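Long-range contact in putative phosphoglycolate phosphatase (PDB 2HI0), which probably hydrolyses the phosphate ester of 2-phosphoglycolate, as a member of the haloacid dehalogenase-like hydrolase family: residues D12-L22 with I206-S214. Residues are numbered along the deposited sequence; the frame is centred on the assembly and turned at random.
Sequences DGTILDTSADL and IAVNWGFRS. With NA (sodium ion), chain C.
Gly13 and Gly211 bring two loops together, their CA atoms 3.7 Å apart, in a buried loop-to-loop contact beside the sodium site, where a turn after strand 6-9, its sequence consistent with the HAD-type DxDx(T/V) motif, meets the loop leaving strand 204-208. With no side chain on either residue the backbones close up, Gly13 O lying 3.1 Å from Gly211 CA. One hydrogen bond ties the loops at their flank. Trp210 NE1 points at Thr14 O from 2.9 Å, nearly straight at 171° and with the oxygen in the indole plane. Val208 CG2 lies 3.6 Å from Gly13 O. On the other flank Phe212 CG sits beside its own backbone N (chi1 -66°), which carries the ring over to the turn and the start of helix 19-32. Phe212 CE1 is 3.9 Å from Gly13 CA, and at the ring edge CZ meets Thr18 OG1 and Leu22 CD1. Thr18 OG1 donates to the anti lone pair of Asp12 OD1 at 2.5 Å; Lys135 forms a salt bridge with the same oxygen. Asp12 O binds sodium with Asp10 and Asp190. Because Asp190 also accepts from Phe212 N, the 206-214 loop is probably tied to the metal site at second-shell level, while Trp210 NE1 fixes the far flank.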
loop_
_atom_site.group_PDB
_atom_site.type_symbol
_atom_site.label_atom_id
_atom_site.label_comp_id
_atom_site.label_asym_id
_atom_site.label_seq_id
_atom_site.Cartn_x
_atom_site.Cartn_y
_atom_site.Cartn_z
ATOM N N ASP A 12 -3.001 -2.072 -0.942
ATOM C CA ASP A 12 -3.428 -1.223 -2.068
ATOM C C ASP A 12 -2.652 -1.531 -3.328
ATOM O O ASP A 12 -1.426 -1.554 -3.287
ATOM C CB ASP A 12 -3.232 0.266 -1.760
ATOM C CG ASP A 12 -4.161 0.788 -0.731
ATOM O OD1 ASP A 12 -5.372 0.799 -0.930
ATOM O OD2 ASP A 12 -3.650 1.261 0.313
ATOM N N GLY A 13 -3.338 -1.839 -4.425
ATOM C CA GLY A 13 -2.632 -2.047 -5.700
ATOM C C GLY A 13 -1.924 -3.378 -5.823
ATOM O O GLY A 13 -1.272 -3.656 -6.822
ATOM N N THR A 14 -2.036 -4.216 -4.800
ATOM C CA THR A 14 -1.277 -5.436 -4.711
ATOM C C THR A 14 -2.258 -6.579 -4.546
ATOM O O THR A 14 -2.415 -7.405 -5.440
ATOM C CB THR A 14 -0.218 -5.390 -3.575
ATOM O OG1 THR A 14 0.633 -4.235 -3.782
ATOM C CG2 THR A 14 0.597 -6.611 -3.574
ATOM N N ILE A 15 -2.946 -6.650 -3.405
ATOM C CA ILE A 15 -3.955 -7.693 -3.242
ATOM C C ILE A 15 -5.409 -7.221 -3.419
ATOM O O ILE A 15 -6.257 -7.987 -3.803
ATOM C CB ILE A 15 -3.782 -8.482 -1.941
ATOM C CG1 ILE A 15 -4.026 -7.599 -0.692
ATOM C CG2 ILE A 15 -2.394 -9.198 -1.933
ATOM C CD1 ILE A 15 -3.969 -8.389 0.672
ATOM N N LEU A 16 -5.634 -5.924 -3.180
ATOM C CA LEU A 16 -6.953 -5.294 -3.269
ATOM C C LEU A 16 -6.940 -4.127 -4.259
ATOM O O LEU A 16 -6.046 -3.276 -4.229
ATOM C CB LEU A 16 -7.448 -4.789 -1.906
ATOM C CG LEU A 16 -7.907 -5.905 -0.954
ATOM C CD1 LEU A 16 -8.421 -5.283 0.319
ATOM C CD2 LEU A 16 -9.015 -6.776 -1.551
ATOM N N ASP A 17 -7.983 -4.098 -5.097
ATOM C CA ASP A 17 -8.217 -3.086 -6.111
ATOM C C ASP A 17 -9.002 -1.953 -5.402
ATOM O O ASP A 17 -10.242 -1.967 -5.336
ATOM C CB ASP A 17 -9.013 -3.739 -7.230
ATOM C CG ASP A 17 -9.190 -2.875 -8.428
ATOM O OD1 ASP A 17 -8.918 -1.655 -8.369
ATOM O OD2 ASP A 17 -9.633 -3.489 -9.423
ATOM N N THR A 18 -8.259 -0.974 -4.859
ATOM C CA THR A 18 -8.814 0.052 -3.946
ATOM C C THR A 18 -8.957 1.450 -4.530
ATOM O O THR A 18 -9.490 2.346 -3.857
ATOM C CB THR A 18 -7.888 0.179 -2.696
ATOM O OG1 THR A 18 -6.572 0.403 -3.127
ATOM C CG2 THR A 18 -7.895 -1.087 -1.810
ATOM N N SER A 19 -8.405 1.679 -5.746
ATOM C CA SER A 19 -8.281 3.067 -6.208
ATOM C C SER A 19 -9.611 3.770 -6.401
ATOM O O SER A 19 -9.721 4.933 -6.114
ATOM C CB SER A 19 -7.467 3.109 -7.488
ATOM O OG SER A 19 -7.948 2.223 -8.467
ATOM N N ALA A 20 -10.642 3.047 -6.828
ATOM C CA ALA A 20 -11.949 3.711 -6.992
ATOM C C ALA A 20 -12.514 4.230 -5.682
ATOM O O ALA A 20 -12.960 5.384 -5.611
ATOM C CB ALA A 20 -12.981 2.793 -7.665
ATOM N N ASP A 21 -12.507 3.402 -4.630
ATOM C CA ASP A 21 -13.083 3.787 -3.334
ATOM C C ASP A 21 -12.224 4.880 -2.703
ATOM O O ASP A 21 -12.728 5.802 -2.046
ATOM C CB ASP A 21 -13.212 2.576 -2.389
ATOM C CG ASP A 21 -14.397 1.655 -2.736
ATOM O OD1 ASP A 21 -15.322 2.040 -3.489
ATOM O OD2 ASP A 21 -14.438 0.500 -2.238
ATOM N N LEU A 22 -10.907 4.801 -2.909
ATOM C CA LEU A 22 -10.030 5.873 -2.397
ATOM C C LEU A 22 -10.348 7.251 -3.037
ATOM O O LEU A 22 -10.361 8.306 -2.381
ATOM C CB LEU A 22 -8.536 5.523 -2.614
ATOM C CG LEU A 22 -7.933 4.476 -1.697
ATOM C CD1 LEU A 22 -6.568 4.076 -2.284
ATOM C CD2 LEU A 22 -7.767 4.895 -0.250
ATOM N N ILE A 206 9.354 -8.633 -4.341
ATOM C CA ILE A 206 8.755 -8.868 -5.636
ATOM C C ILE A 206 7.802 -7.696 -5.886
ATOM O O ILE A 206 7.038 -7.289 -4.959
ATOM C CB ILE A 206 7.971 -10.215 -5.643
ATOM C CG1 ILE A 206 8.896 -11.390 -5.398
ATOM C CG2 ILE A 206 7.159 -10.360 -6.937
ATOM C CD1 ILE A 206 8.121 -12.685 -5.014
ATOM N N ALA A 207 7.903 -7.118 -7.083
ATOM C CA ALA A 207 7.042 -6.012 -7.490
ATOM C C ALA A 207 5.953 -6.504 -8.452
ATOM O O ALA A 207 6.202 -7.360 -9.284
ATOM C CB ALA A 207 7.883 -4.853 -8.157
ATOM N N VAL A 208 4.744 -5.980 -8.325
ATOM C CA VAL A 208 3.617 -6.331 -9.191
ATOM C C VAL A 208 3.323 -5.111 -10.084
ATOM O O VAL A 208 3.520 -3.976 -9.666
ATOM C CB VAL A 208 2.370 -6.795 -8.360
ATOM C CG1 VAL A 208 2.827 -7.899 -7.396
ATOM C CG2 VAL A 208 1.653 -5.631 -7.613
ATOM N N ASN A 209 2.849 -5.362 -11.299
ATOM C CA ASN A 209 2.623 -4.269 -12.269
ATOM C C ASN A 209 1.147 -3.827 -12.358
ATOM O O ASN A 209 0.786 -3.000 -13.199
ATOM C CB ASN A 209 3.162 -4.656 -13.657
ATOM C CG ASN A 209 2.147 -5.445 -14.478
ATOM O OD1 ASN A 209 1.339 -6.177 -13.946
ATOM N ND2 ASN A 209 2.184 -5.265 -15.793
ATOM N N TRP A 210 0.286 -4.411 -11.528
ATOM C CA TRP A 210 -1.148 -4.133 -11.633
ATOM C C TRP A 210 -1.605 -3.105 -10.597
ATOM O O TRP A 210 -2.833 -2.894 -10.448
ATOM C CB TRP A 210 -1.980 -5.417 -11.551
ATOM C CG TRP A 210 -1.765 -6.243 -10.351
ATOM C CD1 TRP A 210 -2.349 -6.076 -9.140
ATOM C CD2 TRP A 210 -0.945 -7.411 -10.259
ATOM N NE1 TRP A 210 -1.919 -7.043 -8.267
ATOM C CE2 TRP A 210 -1.075 -7.896 -8.943
ATOM C CE3 TRP A 210 -0.073 -8.071 -11.145
ATOM C CZ2 TRP A 210 -0.386 -9.031 -8.513
ATOM C CZ3 TRP A 210 0.542 -9.169 -10.750
ATOM C CH2 TRP A 210 0.421 -9.651 -9.425
ATOM N N GLY A 211 -0.649 -2.437 -9.955
ATOM C CA GLY A 211 -0.950 -1.472 -8.940
ATOM C C GLY A 211 -0.741 -0.011 -9.339
ATOM O O GLY A 211 -1.033 0.349 -10.493
ATOM N N PHE A 212 -0.267 0.802 -8.394
ATOM C CA PHE A 212 -0.304 2.237 -8.546
ATOM C C PHE A 212 0.893 2.836 -9.298
ATOM O O PHE A 212 0.823 4.024 -9.691
ATOM C CB PHE A 212 -0.448 2.930 -7.203
ATOM C CG PHE A 212 -1.769 2.687 -6.503
ATOM C CD1 PHE A 212 -2.698 1.773 -6.943
ATOM C CD2 PHE A 212 -2.049 3.406 -5.350
ATOM C CE1 PHE A 212 -3.880 1.562 -6.253
ATOM C CE2 PHE A 212 -3.212 3.216 -4.664
ATOM C CZ PHE A 212 -4.146 2.320 -5.099
ATOM N N ARG A 213 1.995 2.075 -9.493
ATOM C CA ARG A 213 3.162 2.580 -10.242
ATOM C C ARG A 213 3.361 1.767 -11.513
ATOM O O ARG A 213 3.058 0.553 -11.588
ATOM C CB ARG A 213 4.416 2.491 -9.390
ATOM C CG ARG A 213 4.429 3.281 -8.080
ATOM C CD ARG A 213 4.182 4.763 -8.278
ATOM N NE ARG A 213 4.613 5.602 -7.169
ATOM C CZ ARG A 213 4.401 6.927 -7.099
ATOM N NH1 ARG A 213 3.703 7.561 -8.048
ATOM N NH2 ARG A 213 4.901 7.623 -6.069
ATOM N N SER A 214 3.920 2.434 -12.505
ATOM C CA SER A 214 4.227 1.869 -13.800
ATOM C C SER A 214 5.512 1.023 -13.753
ATOM O O SER A 214 6.349 1.152 -12.852
ATOM C CB SER A 214 4.428 2.986 -14.823
ATOM O OG SER A 214 5.702 3.603 -14.664
HETATM NA NA NA C . 0.479 -0.159 -2.475
HETATM O O HOH W 1 2.902 0.895 -1.956
#